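Local coordinates for regulatory protein of LacI family (Chloroflexus aggregans, PDB 3BBL) that probably controls transcription as a LacI-family regulator, its periplasmic-binding-protein-like core being likely to sense a small effector molecule, at residues Ala129-Pro134 against Ala175-Leu180; Arg79-Leu84 against Pro98-Ala103; Ile7-Thr12 against Gln25-Met30. One frame throughout, in Å; residues are numbered along the deposited sequence.

Contact 1: residues Ala129-Pro134 against Ala175-Leu180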
ATOM      1  N   ALA A 129      13.061  25.174  -0.250  1.00 16.76           N
ATOM      2  CA  ALA A 129      13.969  24.190  -0.793  1.00 15.75           C
ATOM      3  C   ALA A 129      13.177  22.989  -1.309  1.00 16.13           C
ATOM      4  O   ALA A 129      11.976  22.846  -1.029  1.00 12.90           O
ATOM      5  CB  ALA A 129      14.950  23.752   0.293  1.00 15.10           C
ATOM      6  N   ILE A 130      13.858  22.121  -2.050  1.00 15.97           N
ATOM      7  CA  ILE A 130      13.214  20.930  -2.582  1.00 17.39           C
ATOM      8  C   ILE A 130      14.124  19.699  -2.556  1.00 18.38           C
ATOM      9  O   ILE A 130      15.317  19.769  -2.869  1.00 18.27           O
ATOM     10  CB  ILE A 130      12.714  21.179  -4.039  1.00 19.07           C
ATOM     11  CG1 ILE A 130      11.945  19.958  -4.548  1.00 14.81           C
ATOM     12  CG2 ILE A 130      13.899  21.538  -4.953  1.00 14.47           C
ATOM     13  CD1 ILE A 130      11.337  20.160  -5.925  1.00 14.37           C
ATOM     14  N   LEU A 131      13.544  18.578  -2.151  1.00 18.14           N
ATOM     15  CA  LEU A 131      14.247  17.310  -2.110  1.00 19.28           C
ATOM     16  C   LEU A 131      13.827  16.623  -3.409  1.00 19.55           C
ATOM     17  O   LEU A 131      12.731  16.084  -3.524  1.00 19.15           O
ATOM     18  CB  LEU A 131      13.810  16.513  -0.881  1.00 19.48           C
ATOM     19  CG  LEU A 131      13.971  17.295   0.431  1.00 20.31           C
ATOM     20  CD1 LEU A 131      13.718  16.373   1.617  1.00 20.45           C
ATOM     21  CD2 LEU A 131      15.364  17.898   0.508  1.00 18.78           C
ATOM     22  N   ALA A 132      14.708  16.675  -4.399  1.00 21.26           N
ATOM     23  CA  ALA A 132      14.422  16.117  -5.713  1.00 21.85           C
ATOM     24  C   ALA A 132      15.147  14.809  -6.022  1.00 23.68           C
ATOM     25  O   ALA A 132      15.902  14.283  -5.200  1.00 23.65           O
ATOM     26  CB  ALA A 132      14.746  17.159  -6.773  1.00 20.88           C
ATOM     27  N   TRP A 133      14.918  14.301  -7.230  1.00 24.79           N
ATOM     28  CA  TRP A 133      15.513  13.048  -7.673  1.00 25.85           C
ATOM     29  C   TRP A 133      16.615  13.267  -8.708  1.00 27.53           C
ATOM     30  O   TRP A 133      16.822  14.384  -9.178  1.00 25.76           O
ATOM     31  CB  TRP A 133      14.422  12.145  -8.267  1.00 24.44           C
ATOM     32  CG  TRP A 133      13.360  11.746  -7.300  1.00 24.07           C
ATOM     33  CD1 TRP A 133      13.444  11.760  -5.941  1.00 23.77           C
ATOM     34  CD2 TRP A 133      12.062  11.219  -7.615  1.00 25.07           C
ATOM     35  NE1 TRP A 133      12.284  11.278  -5.387  1.00 24.33           N
ATOM     36  CE2 TRP A 133      11.418  10.938  -6.391  1.00 23.73           C
ATOM     37  CE3 TRP A 133      11.385  10.955  -8.813  1.00 24.26           C
ATOM     38  CZ2 TRP A 133      10.124  10.404  -6.327  1.00 24.02           C
ATOM     39  CZ3 TRP A 133      10.097  10.425  -8.749  1.00 25.84           C
ATOM     40  CH2 TRP A 133       9.482  10.156  -7.513  1.00 23.75           C
ATOM     41  N   PRO A 134      17.337  12.194  -9.079  1.00 30.44           N
ATOM     42  CA  PRO A 134      18.419  12.291 -10.067  1.00 32.15           C
ATOM     43  C   PRO A 134      17.931  12.832 -11.406  1.00 34.12           C
ATOM     44  O   PRO A 134      16.741  12.777 -11.705  1.00 32.64           O
ATOM     45  CB  PRO A 134      18.919  10.854 -10.166  1.00 31.54           C
ATOM     46  CG  PRO A 134      18.678  10.326  -8.795  1.00 31.04           C
ATOM     47  CD  PRO A 134      17.292  10.840  -8.496  1.00 29.25           C
ATOM     48  N   ALA A 175      18.524  12.913   5.772  1.00 19.12           N
ATOM     49  CA  ALA A 175      19.897  13.384   5.618  1.00 18.68           C
ATOM     50  C   ALA A 175      19.959  14.744   4.922  1.00 18.29           C
ATOM     51  O   ALA A 175      20.618  15.664   5.404  1.00 18.13           O
ATOM     52  CB  ALA A 175      20.717  12.359   4.834  1.00 15.66           C
HETATM   53  N   MSE A 176      19.274  14.872   3.790  1.00 19.61           N
HETATM   54  CA  MSE A 176      19.270  16.132   3.051  1.00 20.82           C
HETATM   55  C   MSE A 176      18.657  17.256   3.887  1.00 21.42           C
HETATM   56  O   MSE A 176      19.116  18.393   3.835  1.00 21.04           O
HETATM   57  CB  MSE A 176      18.505  15.982   1.733  1.00 22.58           C
HETATM   58  CG  MSE A 176      19.089  14.911   0.861  1.00 26.98           C
HETATM   59 SE   MSE A 176      18.396  14.920  -1.023  1.00 38.53          SE
HETATM   60  CE  MSE A 176      16.543  14.976  -0.525  1.00 17.09           C
ATOM     61  N   THR A 177      17.631  16.945   4.672  1.00 20.05           N
ATOM     62  CA  THR A 177      17.006  17.982   5.482  1.00 18.89           C
ATOM     63  C   THR A 177      17.909  18.409   6.640  1.00 19.35           C
ATOM     64  O   THR A 177      17.975  19.602   6.981  1.00 17.76           O
ATOM     65  CB  THR A 177      15.626  17.534   6.030  1.00 18.21           C
ATOM     66  OG1 THR A 177      14.752  17.257   4.930  1.00 15.28           O
ATOM     67  CG2 THR A 177      14.999  18.637   6.893  1.00 13.97           C
ATOM     68  N   LEU A 178      18.602  17.447   7.240  1.00 18.52           N
ATOM     69  CA  LEU A 178      19.501  17.772   8.335  1.00 19.52           C
ATOM     70  C   LEU A 178      20.606  18.683   7.784  1.00 19.43           C
ATOM     71  O   LEU A 178      21.060  19.605   8.453  1.00 19.33           O
ATOM     72  CB  LEU A 178      20.085  16.493   8.952  1.00 16.54           C
ATOM     73  CG  LEU A 178      19.124  15.699   9.849  1.00 19.80           C
ATOM     74  CD1 LEU A 178      19.766  14.389  10.273  1.00 16.57           C
ATOM     75  CD2 LEU A 178      18.740  16.530  11.064  1.00 14.14           C
ATOM     76  N   HIS A 179      21.019  18.430   6.549  1.00 19.68           N
ATOM     77  CA  HIS A 179      22.041  19.256   5.916  1.00 19.60           C
ATOM     78  C   HIS A 179      21.514  20.692   5.822  1.00 18.82           C
ATOM     79  O   HIS A 179      22.230  21.642   6.094  1.00 19.23           O
ATOM     80  CB  HIS A 179      22.353  18.720   4.514  1.00 19.65           C
ATOM     81  CG  HIS A 179      23.257  19.606   3.719  1.00 23.36           C
ATOM     82  ND1 HIS A 179      24.605  19.729   3.986  1.00 23.90           N
ATOM     83  CD2 HIS A 179      23.010  20.413   2.657  1.00 21.81           C
ATOM     84  CE1 HIS A 179      25.149  20.568   3.122  1.00 21.96           C
ATOM     85  NE2 HIS A 179      24.203  20.996   2.306  1.00 22.44           N
ATOM     86  N   LEU A 180      20.251  20.840   5.443  1.00 17.77           N
ATOM     87  CA  LEU A 180      19.630  22.157   5.318  1.00 18.36           C
ATOM     88  C   LEU A 180      19.404  22.813   6.673  1.00 18.31           C
ATOM     89  O   LEU A 180      19.540  24.021   6.808  1.00 18.08           O
ATOM     90  CB  LEU A 180      18.295  22.052   4.565  1.00 17.24           C
ATOM     91  CG  LEU A 180      18.390  21.780   3.061  1.00 17.41           C
ATOM     92  CD1 LEU A 180      17.015  21.519   2.498  1.00 14.60           C
ATOM     93  CD2 LEU A 180      19.034  22.961   2.364  1.00 16.34           C
TER
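Leu131 turns CG to lie beside its own backbone N (chi1 -54°), and Met176, modelled as selenomethionine, bends at chi3 (-50°), which puts CE on the Leu131 side. The two side chains lie alongside one another, pointing opposite ways. The contact belongs to a beta-alpha-beta crossover of the periplasmic-binding-protein-like fold: helix 170-181 leaves strand 163-165, passes over strand 128-132 and leads to strand 191-194, so that it lies on a strand sandwiched between the two it connects. The short axes run nearly antiparallel, at 156°, and come within 9.7 Å, the separation filled mainly by apolar side chains. The approach of the Met176 methyl to Leu131 is modelled too close to be relied on; the sound contact of the pair is Leu131 CD2 to Met176 CB at 3.9 Å. Thr177 crosses Leu131 at about a right angle; its OG1 is hydrogen-bonded to Gly173 O within the helix and stands 3.6 Å from Leu131 CD1, a buried hydroxyl satisfied by its own helix. Ile192 and Thr194 of the adjoining strand touch Leu131, and Met199 of helix 197-209 touches Met176. One turn further along helix 170-181, Leu180 reaches the start of the strand, where its CD1 packs on Ala129 CB at 3.8 Å.

Contact 2: residues Arg79-Leu84 against Pro98-Ala103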
ATOM      1  N   ARG A  79      10.605  -1.053 -23.665  1.00 40.49           N
ATOM      2  CA  ARG A  79       9.308  -1.696 -23.842  1.00 39.44           C
ATOM      3  C   ARG A  79       8.444  -0.907 -24.826  1.00 39.27           C
ATOM      4  O   ARG A  79       7.740  -1.486 -25.652  1.00 38.52           O
ATOM      5  CB  ARG A  79       8.579  -1.808 -22.500  1.00 38.28           C
ATOM      6  CG  ARG A  79       9.271  -2.681 -21.459  1.00 36.65           C
ATOM      7  CD  ARG A  79       8.619  -2.499 -20.100  1.00 35.20           C
ATOM      8  NE  ARG A  79       8.661  -1.096 -19.682  1.00 35.92           N
ATOM      9  CZ  ARG A  79       8.000  -0.601 -18.638  1.00 35.25           C
ATOM     10  NH1 ARG A  79       7.241  -1.395 -17.894  1.00 34.88           N
ATOM     11  NH2 ARG A  79       8.092   0.689 -18.344  1.00 31.92           N
ATOM     12  N   VAL A  80       8.501   0.417 -24.734  1.00 39.94           N
ATOM     13  CA  VAL A  80       7.724   1.282 -25.617  1.00 41.05           C
ATOM     14  C   VAL A  80       8.257   1.200 -27.044  1.00 43.59           C
ATOM     15  O   VAL A  80       7.493   1.185 -28.011  1.00 43.91           O
ATOM     16  CB  VAL A  80       7.784   2.752 -25.142  1.00 39.58           C
ATOM     17  CG1 VAL A  80       7.069   3.663 -26.139  1.00 38.06           C
ATOM     18  CG2 VAL A  80       7.155   2.871 -23.759  1.00 38.51           C
ATOM     19  N   GLN A  81       9.578   1.151 -27.157  1.00 45.44           N
ATOM     20  CA  GLN A  81      10.256   1.068 -28.441  1.00 47.65           C
ATOM     21  C   GLN A  81       9.824  -0.224 -29.135  1.00 46.98           C
ATOM     22  O   GLN A  81       9.404  -0.223 -30.294  1.00 45.90           O
ATOM     23  CB  GLN A  81      11.766   1.052 -28.202  1.00 50.64           C
ATOM     24  CG  GLN A  81      12.612   1.669 -29.292  1.00 55.55           C
ATOM     25  CD  GLN A  81      14.093   1.582 -28.963  1.00 59.86           C
ATOM     26  OE1 GLN A  81      14.530   1.995 -27.882  1.00 61.05           O
ATOM     27  NE2 GLN A  81      14.876   1.040 -29.893  1.00 61.70           N
ATOM     28  N   PHE A  82       9.924  -1.323 -28.399  1.00 46.28           N
ATOM     29  CA  PHE A  82       9.559  -2.636 -28.910  1.00 46.47           C
ATOM     30  C   PHE A  82       8.118  -2.713 -29.404  1.00 46.21           C
ATOM     31  O   PHE A  82       7.876  -3.003 -30.573  1.00 47.70           O
ATOM     32  CB  PHE A  82       9.791  -3.686 -27.827  1.00 47.59           C
ATOM     33  CG  PHE A  82       9.342  -5.062 -28.215  1.00 49.72           C
ATOM     34  CD1 PHE A  82       9.961  -5.743 -29.260  1.00 50.19           C
ATOM     35  CD2 PHE A  82       8.297  -5.680 -27.537  1.00 49.24           C
ATOM     36  CE1 PHE A  82       9.546  -7.021 -29.623  1.00 50.08           C
ATOM     37  CE2 PHE A  82       7.872  -6.955 -27.892  1.00 51.09           C
ATOM     38  CZ  PHE A  82       8.498  -7.628 -28.940  1.00 51.10           C
ATOM     39  N   LEU A  83       7.163  -2.456 -28.517  1.00 45.54           N
ATOM     40  CA  LEU A  83       5.753  -2.519 -28.883  1.00 44.11           C
ATOM     41  C   LEU A  83       5.418  -1.597 -30.046  1.00 44.04           C
ATOM     42  O   LEU A  83       4.506  -1.877 -30.825  1.00 44.65           O
ATOM     43  CB  LEU A  83       4.873  -2.184 -27.672  1.00 41.89           C
ATOM     44  CG  LEU A  83       5.064  -3.138 -26.487  1.00 40.88           C
ATOM     45  CD1 LEU A  83       4.211  -2.694 -25.314  1.00 40.28           C
ATOM     46  CD2 LEU A  83       4.705  -4.556 -26.914  1.00 39.72           C
ATOM     47  N   LEU A  84       6.150  -0.495 -30.165  1.00 44.18           N
ATOM     48  CA  LEU A  84       5.912   0.441 -31.259  1.00 45.68           C
ATOM     49  C   LEU A  84       6.328  -0.208 -32.573  1.00 46.27           C
ATOM     50  O   LEU A  84       5.629  -0.097 -33.581  1.00 45.38           O
ATOM     51  CB  LEU A  84       6.704   1.738 -31.050  1.00 45.05           C
ATOM     52  CG  LEU A  84       6.075   2.772 -30.119  1.00 44.17           C
ATOM     53  CD1 LEU A  84       7.045   3.908 -29.901  1.00 44.80           C
ATOM     54  CD2 LEU A  84       4.775   3.279 -30.721  1.00 42.37           C
ATOM     55  N   PRO A  98      10.181  13.613 -25.093  1.00 67.66           N
ATOM     56  CA  PRO A  98       9.321  14.661 -25.649  1.00 68.38           C
ATOM     57  C   PRO A  98       8.560  14.325 -26.936  1.00 68.48           C
ATOM     58  O   PRO A  98       7.410  13.896 -26.879  1.00 68.19           O
ATOM     59  CB  PRO A  98      10.288  15.826 -25.810  1.00 68.99           C
ATOM     60  CG  PRO A  98      11.102  15.705 -24.554  1.00 68.45           C
ATOM     61  CD  PRO A  98      11.387  14.206 -24.480  1.00 67.91           C
ATOM     62  N   ASP A  99       9.186  14.510 -28.095  1.00 69.97           N
ATOM     63  CA  ASP A  99       8.484  14.233 -29.344  1.00 70.81           C
ATOM     64  C   ASP A  99       8.442  12.767 -29.782  1.00 69.93           C
ATOM     65  O   ASP A  99       8.470  12.465 -30.977  1.00 70.07           O
ATOM     66  CB  ASP A  99       9.020  15.124 -30.485  1.00 72.16           C
ATOM     67  CG  ASP A  99      10.507  14.953 -30.726  1.00 73.33           C
ATOM     68  OD1 ASP A  99      10.937  13.824 -31.047  1.00 73.80           O
ATOM     69  OD2 ASP A  99      11.245  15.957 -30.601  1.00 73.92           O
ATOM     70  N   TRP A 100       8.377  11.856 -28.814  1.00 69.16           N
ATOM     71  CA  TRP A 100       8.267  10.433 -29.129  1.00 67.79           C
ATOM     72  C   TRP A 100       6.757  10.226 -29.137  1.00 66.71           C
ATOM     73  O   TRP A 100       6.077  10.626 -28.188  1.00 66.78           O
ATOM     74  CB  TRP A 100       8.920   9.571 -28.042  1.00 67.26           C
ATOM     75  CG  TRP A 100       9.542   8.296 -28.580  1.00 67.96           C
ATOM     76  CD1 TRP A 100       9.784   7.989 -29.894  1.00 67.43           C
ATOM     77  CD2 TRP A 100      10.062   7.198 -27.810  1.00 67.62           C
ATOM     78  NE1 TRP A 100      10.417   6.771 -29.985  1.00 67.14           N
ATOM     79  CE2 TRP A 100      10.590   6.261 -28.729  1.00 67.31           C
ATOM     80  CE3 TRP A 100      10.111   6.907 -26.440  1.00 67.36           C
ATOM     81  CZ2 TRP A 100      11.189   5.065 -28.310  1.00 66.82           C
ATOM     82  CZ3 TRP A 100      10.706   5.715 -26.027  1.00 66.10           C
ATOM     83  CH2 TRP A 100      11.226   4.806 -26.962  1.00 66.37           C
ATOM     84  N   ASP A 101       6.228   9.618 -30.196  1.00 64.53           N
ATOM     85  CA  ASP A 101       4.783   9.433 -30.305  1.00 62.99           C
ATOM     86  C   ASP A 101       4.205   8.050 -30.005  1.00 60.99           C
ATOM     87  O   ASP A 101       4.719   7.031 -30.470  1.00 61.94           O
ATOM     88  CB  ASP A 101       4.315   9.870 -31.694  1.00 64.47           C
ATOM     89  CG  ASP A 101       2.818   9.698 -31.887  1.00 66.43           C
ATOM     90  OD1 ASP A 101       2.049  10.293 -31.096  1.00 67.26           O
ATOM     91  OD2 ASP A 101       2.413   8.969 -32.824  1.00 65.43           O
ATOM     92  N   PHE A 102       3.118   8.042 -29.234  1.00 57.16           N
ATOM     93  CA  PHE A 102       2.401   6.823 -28.852  1.00 52.44           C
ATOM     94  C   PHE A 102       1.245   7.181 -27.924  1.00 48.92           C
ATOM     95  O   PHE A 102       1.131   8.326 -27.488  1.00 49.03           O
ATOM     96  CB  PHE A 102       3.343   5.825 -28.168  1.00 51.22           C
ATOM     97  CG  PHE A 102       4.032   6.369 -26.951  1.00 51.26           C
ATOM     98  CD1 PHE A 102       3.470   6.219 -25.691  1.00 51.42           C
ATOM     99  CD2 PHE A 102       5.253   7.027 -27.064  1.00 51.44           C
ATOM    100  CE1 PHE A 102       4.116   6.712 -24.558  1.00 51.71           C
ATOM    101  CE2 PHE A 102       5.905   7.524 -25.942  1.00 50.55           C
ATOM    102  CZ  PHE A 102       5.337   7.365 -24.686  1.00 50.81           C
ATOM    103  N   ALA A 103       0.381   6.213 -27.633  1.00 44.13           N
ATOM    104  CA  ALA A 103      -0.761   6.458 -26.757  1.00 39.79           C
ATOM    105  C   ALA A 103      -0.356   6.453 -25.284  1.00 37.39           C
ATOM    106  O   ALA A 103       0.372   5.569 -24.834  1.00 36.03           O
ATOM    107  CB  ALA A 103      -1.839   5.412 -26.999  1.00 38.02           C
TER
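Val80 is the first residue of the helical segment to meet the loop, through a single methyl serving two rings. With CG1 anti to the backbone N (chi1 175°), that carbon sits over one face of Phe102, 4.0 Å from the ring centroid and 13° off the normal, a CH-pi contact. The same CG1 also lies over a face of Trp100, near the rim, 4.2 Å from CZ3. Gln81 comes next and uses its aliphatic part: CG approaches the indole edge in the ring plane, 3.8 Å from Trp100 CZ2. This is the N-terminal part of a periplasmic-binding-protein-like alpha/beta fold, in which helix 78-85 leads into strand 90-93, and the long loop to strand 104-107 packs along one side of the helix. An alanine in place of Trp100 would remove the indole and would probably leave Val80 CG1 and the Gln81 methylenes without that neighbour, opening a gap between helix and loop. A turn after Val80, Leu84 spreads its two methyls. CD1 lies 4.4 Å from Trp100 CE2, while CD2 packs on Phe102 CB at 3.9 Å and on the backbone Asp101 O at 3.8 Å. The Asp101 carboxylate forms a salt bridge with Lys266, and the Phe102 ring goes on to meet Trp104 edge-to-face.

Contact 3: residues Ile7-Thr12 against Gln25-Met30. With EDO (1,2-ethanediol), chain B.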
ATOM      1  N   ILE A   7      -5.897  -7.812 -21.174  1.00 36.35           N
ATOM      2  CA  ILE A   7      -4.894  -6.755 -21.235  1.00 35.02           C
ATOM      3  C   ILE A   7      -3.754  -7.109 -20.294  1.00 34.00           C
ATOM      4  O   ILE A   7      -3.962  -7.323 -19.100  1.00 34.77           O
ATOM      5  CB  ILE A   7      -5.513  -5.397 -20.823  1.00 34.58           C
ATOM      6  CG1 ILE A   7      -6.623  -5.024 -21.807  1.00 33.77           C
ATOM      7  CG2 ILE A   7      -4.440  -4.311 -20.786  1.00 33.81           C
ATOM      8  CD1 ILE A   7      -7.608  -4.006 -21.281  1.00 35.75           C
ATOM      9  N   GLY A   8      -2.550  -7.190 -20.842  1.00 33.25           N
ATOM     10  CA  GLY A   8      -1.402  -7.527 -20.027  1.00 33.31           C
ATOM     11  C   GLY A   8      -0.866  -6.343 -19.249  1.00 33.31           C
ATOM     12  O   GLY A   8      -0.780  -5.227 -19.770  1.00 32.86           O
ATOM     13  N   TYR A   9      -0.514  -6.586 -17.992  1.00 32.46           N
ATOM     14  CA  TYR A   9       0.032  -5.539 -17.142  1.00 32.26           C
ATOM     15  C   TYR A   9       1.113  -6.096 -16.226  1.00 30.80           C
ATOM     16  O   TYR A   9       1.090  -7.265 -15.856  1.00 30.64           O
ATOM     17  CB  TYR A   9      -1.073  -4.887 -16.292  1.00 31.13           C
ATOM     18  CG  TYR A   9      -0.560  -3.766 -15.410  1.00 30.50           C
ATOM     19  CD1 TYR A   9       0.081  -2.661 -15.966  1.00 30.86           C
ATOM     20  CD2 TYR A   9      -0.651  -3.842 -14.017  1.00 31.56           C
ATOM     21  CE1 TYR A   9       0.626  -1.666 -15.170  1.00 31.13           C
ATOM     22  CE2 TYR A   9      -0.105  -2.848 -13.206  1.00 31.12           C
ATOM     23  CZ  TYR A   9       0.539  -1.762 -13.788  1.00 32.70           C
ATOM     24  OH  TYR A   9       1.134  -0.792 -13.003  1.00 31.15           O
ATOM     25  N   SER A  10       2.069  -5.247 -15.875  1.00 29.70           N
ATOM     26  CA  SER A  10       3.148  -5.636 -14.982  1.00 29.17           C
ATOM     27  C   SER A  10       3.601  -4.395 -14.225  1.00 28.54           C
ATOM     28  O   SER A  10       3.482  -3.278 -14.721  1.00 27.36           O
ATOM     29  CB  SER A  10       4.328  -6.226 -15.766  1.00 27.72           C
ATOM     30  OG  SER A  10       4.953  -5.242 -16.562  1.00 27.94           O
ATOM     31  N   TRP A  11       4.119  -4.588 -13.020  1.00 28.90           N
ATOM     32  CA  TRP A  11       4.580  -3.454 -12.232  1.00 29.84           C
ATOM     33  C   TRP A  11       5.931  -3.733 -11.608  1.00 30.57           C
ATOM     34  O   TRP A  11       6.257  -4.879 -11.292  1.00 29.39           O
ATOM     35  CB  TRP A  11       3.548  -3.095 -11.154  1.00 27.48           C
ATOM     36  CG  TRP A  11       3.204  -4.213 -10.227  1.00 28.52           C
ATOM     37  CD1 TRP A  11       3.738  -4.452  -8.992  1.00 28.54           C
ATOM     38  CD2 TRP A  11       2.213  -5.225 -10.439  1.00 28.48           C
ATOM     39  NE1 TRP A  11       3.129  -5.545  -8.415  1.00 28.66           N
ATOM     40  CE2 TRP A  11       2.188  -6.034  -9.278  1.00 27.91           C
ATOM     41  CE3 TRP A  11       1.334  -5.517 -11.488  1.00 27.61           C
ATOM     42  CZ2 TRP A  11       1.323  -7.125  -9.148  1.00 29.20           C
ATOM     43  CZ3 TRP A  11       0.474  -6.602 -11.356  1.00 28.84           C
ATOM     44  CH2 TRP A  11       0.470  -7.388 -10.191  1.00 29.01           C
ATOM     45  N   THR A  12       6.718  -2.675 -11.448  1.00 32.35           N
ATOM     46  CA  THR A  12       8.042  -2.790 -10.865  1.00 36.55           C
ATOM     47  C   THR A  12       7.926  -3.189  -9.400  1.00 39.06           C
ATOM     48  O   THR A  12       6.946  -2.878  -8.732  1.00 38.07           O
ATOM     49  CB  THR A  12       8.815  -1.466 -10.982  1.00 36.19           C
ATOM     50  OG1 THR A  12      10.163  -1.666 -10.553  1.00 38.02           O
ATOM     51  CG2 THR A  12       8.170  -0.398 -10.129  1.00 34.92           C
ATOM     52  N   GLN A  25      -4.715   1.083  -6.030  1.00 35.37           N
ATOM     53  CA  GLN A  25      -5.613   2.041  -6.674  1.00 34.86           C
ATOM     54  C   GLN A  25      -5.673   1.832  -8.186  1.00 31.99           C
ATOM     55  O   GLN A  25      -6.748   1.776  -8.781  1.00 29.62           O
ATOM     56  CB  GLN A  25      -5.165   3.480  -6.411  1.00 36.69           C
ATOM     57  CG  GLN A  25      -5.287   3.958  -4.984  1.00 42.81           C
ATOM     58  CD  GLN A  25      -4.791   5.390  -4.813  1.00 44.99           C
ATOM     59  OE1 GLN A  25      -3.631   5.696  -5.100  1.00 46.93           O
ATOM     60  NE2 GLN A  25      -5.667   6.270  -4.343  1.00 45.74           N
ATOM     61  N   PHE A  26      -4.498   1.721  -8.793  1.00 29.27           N
ATOM     62  CA  PHE A  26      -4.366   1.547 -10.230  1.00 28.47           C
ATOM     63  C   PHE A  26      -4.919   0.224 -10.770  1.00 28.06           C
ATOM     64  O   PHE A  26      -5.765   0.220 -11.668  1.00 27.09           O
ATOM     65  CB  PHE A  26      -2.893   1.680 -10.613  1.00 26.48           C
ATOM     66  CG  PHE A  26      -2.667   1.928 -12.066  1.00 26.26           C
ATOM     67  CD1 PHE A  26      -3.126   3.096 -12.662  1.00 23.93           C
ATOM     68  CD2 PHE A  26      -1.988   0.996 -12.845  1.00 25.99           C
ATOM     69  CE1 PHE A  26      -2.912   3.342 -14.024  1.00 25.02           C
ATOM     70  CE2 PHE A  26      -1.767   1.226 -14.203  1.00 26.81           C
ATOM     71  CZ  PHE A  26      -2.234   2.409 -14.794  1.00 25.94           C
ATOM     72  N   LEU A  27      -4.441  -0.891 -10.224  1.00 27.10           N
ATOM     73  CA  LEU A  27      -4.885  -2.198 -10.681  1.00 27.77           C
ATOM     74  C   LEU A  27      -6.352  -2.479 -10.360  1.00 29.29           C
ATOM     75  O   LEU A  27      -7.088  -2.994 -11.208  1.00 30.19           O
ATOM     76  CB  LEU A  27      -3.994  -3.299 -10.102  1.00 25.20           C
ATOM     77  CG  LEU A  27      -4.289  -4.730 -10.571  1.00 26.04           C
ATOM     78  CD1 LEU A  27      -4.224  -4.824 -12.096  1.00 22.36           C
ATOM     79  CD2 LEU A  27      -3.291  -5.677  -9.939  1.00 22.99           C
ATOM     80  N   SER A  28      -6.785  -2.144  -9.149  1.00 29.44           N
ATOM     81  CA  SER A  28      -8.182  -2.369  -8.782  1.00 29.59           C
ATOM     82  C   SER A  28      -9.070  -1.640  -9.776  1.00 28.32           C
ATOM     83  O   SER A  28     -10.030  -2.199 -10.299  1.00 28.82           O
ATOM     84  CB  SER A  28      -8.470  -1.852  -7.370  1.00 28.83           C
ATOM     85  OG  SER A  28      -7.801  -2.632  -6.401  1.00 30.60           O
ATOM     86  N   SER A  29      -8.727  -0.388 -10.035  1.00 26.32           N
ATOM     87  CA  SER A  29      -9.475   0.432 -10.968  1.00 25.38           C
ATOM     88  C   SER A  29      -9.496  -0.171 -12.372  1.00 25.52           C
ATOM     89  O   SER A  29     -10.541  -0.193 -13.019  1.00 25.70           O
ATOM     90  CB  SER A  29      -8.881   1.839 -11.012  1.00 24.52           C
ATOM     91  OG  SER A  29      -9.541   2.637 -11.969  1.00 26.31           O
HETATM   92  N   MSE A  30      -8.351  -0.657 -12.850  1.00 24.99           N
HETATM   93  CA  MSE A  30      -8.305  -1.256 -14.179  1.00 25.45           C
HETATM   94  C   MSE A  30      -9.143  -2.533 -14.229  1.00 26.92           C
HETATM   95  O   MSE A  30      -9.919  -2.738 -15.163  1.00 26.39           O
HETATM   96  CB  MSE A  30      -6.862  -1.553 -14.613  1.00 22.94           C
HETATM   97  CG  MSE A  30      -6.090  -0.295 -14.899  1.00 21.65           C
HETATM   98 SE   MSE A  30      -4.507  -0.551 -16.069  1.00 25.46          SE
HETATM   99  CE  MSE A  30      -3.542  -1.743 -14.885  1.00 16.65           C
TER
HETATM  100  C1  EDO B 500       5.277  -9.179 -10.622  1.00 24.86           C
HETATM  101  O1  EDO B 500       6.568  -8.829 -11.108  1.00 28.72           O
HETATM  102  C2  EDO B 500       4.233  -8.173 -11.131  1.00 25.88           C
HETATM  103  O2  EDO B 500       4.705  -7.471 -12.289  1.00 22.70           O
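Trp11, whose indole meets Leu27 across the contact, gives its backbone N-H to O2 of a bound 1,2-ethanediol in a nearly straight bond of 3.0 Å (165° at the hydrogen). The diol, probably from the crystallisation liquor, is also held by Phe46 N and Phe44 O, and its C2 rests over the centre of the indole, 3.4 Å above the plane. Leu27 reaches the benzo part of that indole with CD2, 4.1 Å from Trp11 CZ3, and turns CD1 to Tyr9. Here strand 6-9 opens a beta-alpha-beta unit with helix 23-36 and strand 40-43, and Trp11 lies just beyond the strand's C-terminal end, where type I periplasmic-binding folds generally place their ligand cleft; the diol may therefore sit near an effector site. Deeper in, Tyr9 is the hub. The Met30 chain (selenomethionine) bends at chi3 (-62°), bringing CE over the centre of the Tyr9 ring, 3.7 Å from its centroid; SE stands farther off in a Met-aromatic contact. The Phe26 ring is inclined at 58° to that of Tyr9, and its CD2 touches Tyr9 OH at 3.6 Å. That buried hydroxyl is satisfied by a hydrogen bond with Ser71 OG. Trp11 NE1 is hydrogen-bonded to Ser28 OG of the second subunit, and Leu27 packs on Leu27 of that subunit.

How the contacts relate
Along the chain the order is contact 3, contact 2, contact 1, each closed before the next opens. Contacts 3 and 2 are near neighbours, their centres 19 Å apart and their nearest atoms about 5 Å apart without touching; both help pack the N-terminal part of the fold. Contact 1 lies far off, its centre 33 Å from that of contact 2 and 32 Å from that of contact 3, on the opposite side of the chain's centre from contact 3. Strands 6-9 and 128-132 can be traced through one run of neighbouring strands, although they serve different lobes. The three thus illustrate how a two-lobed binding-protein fold packs each lobe locally, while contact 3 alone also reaches the second subunit.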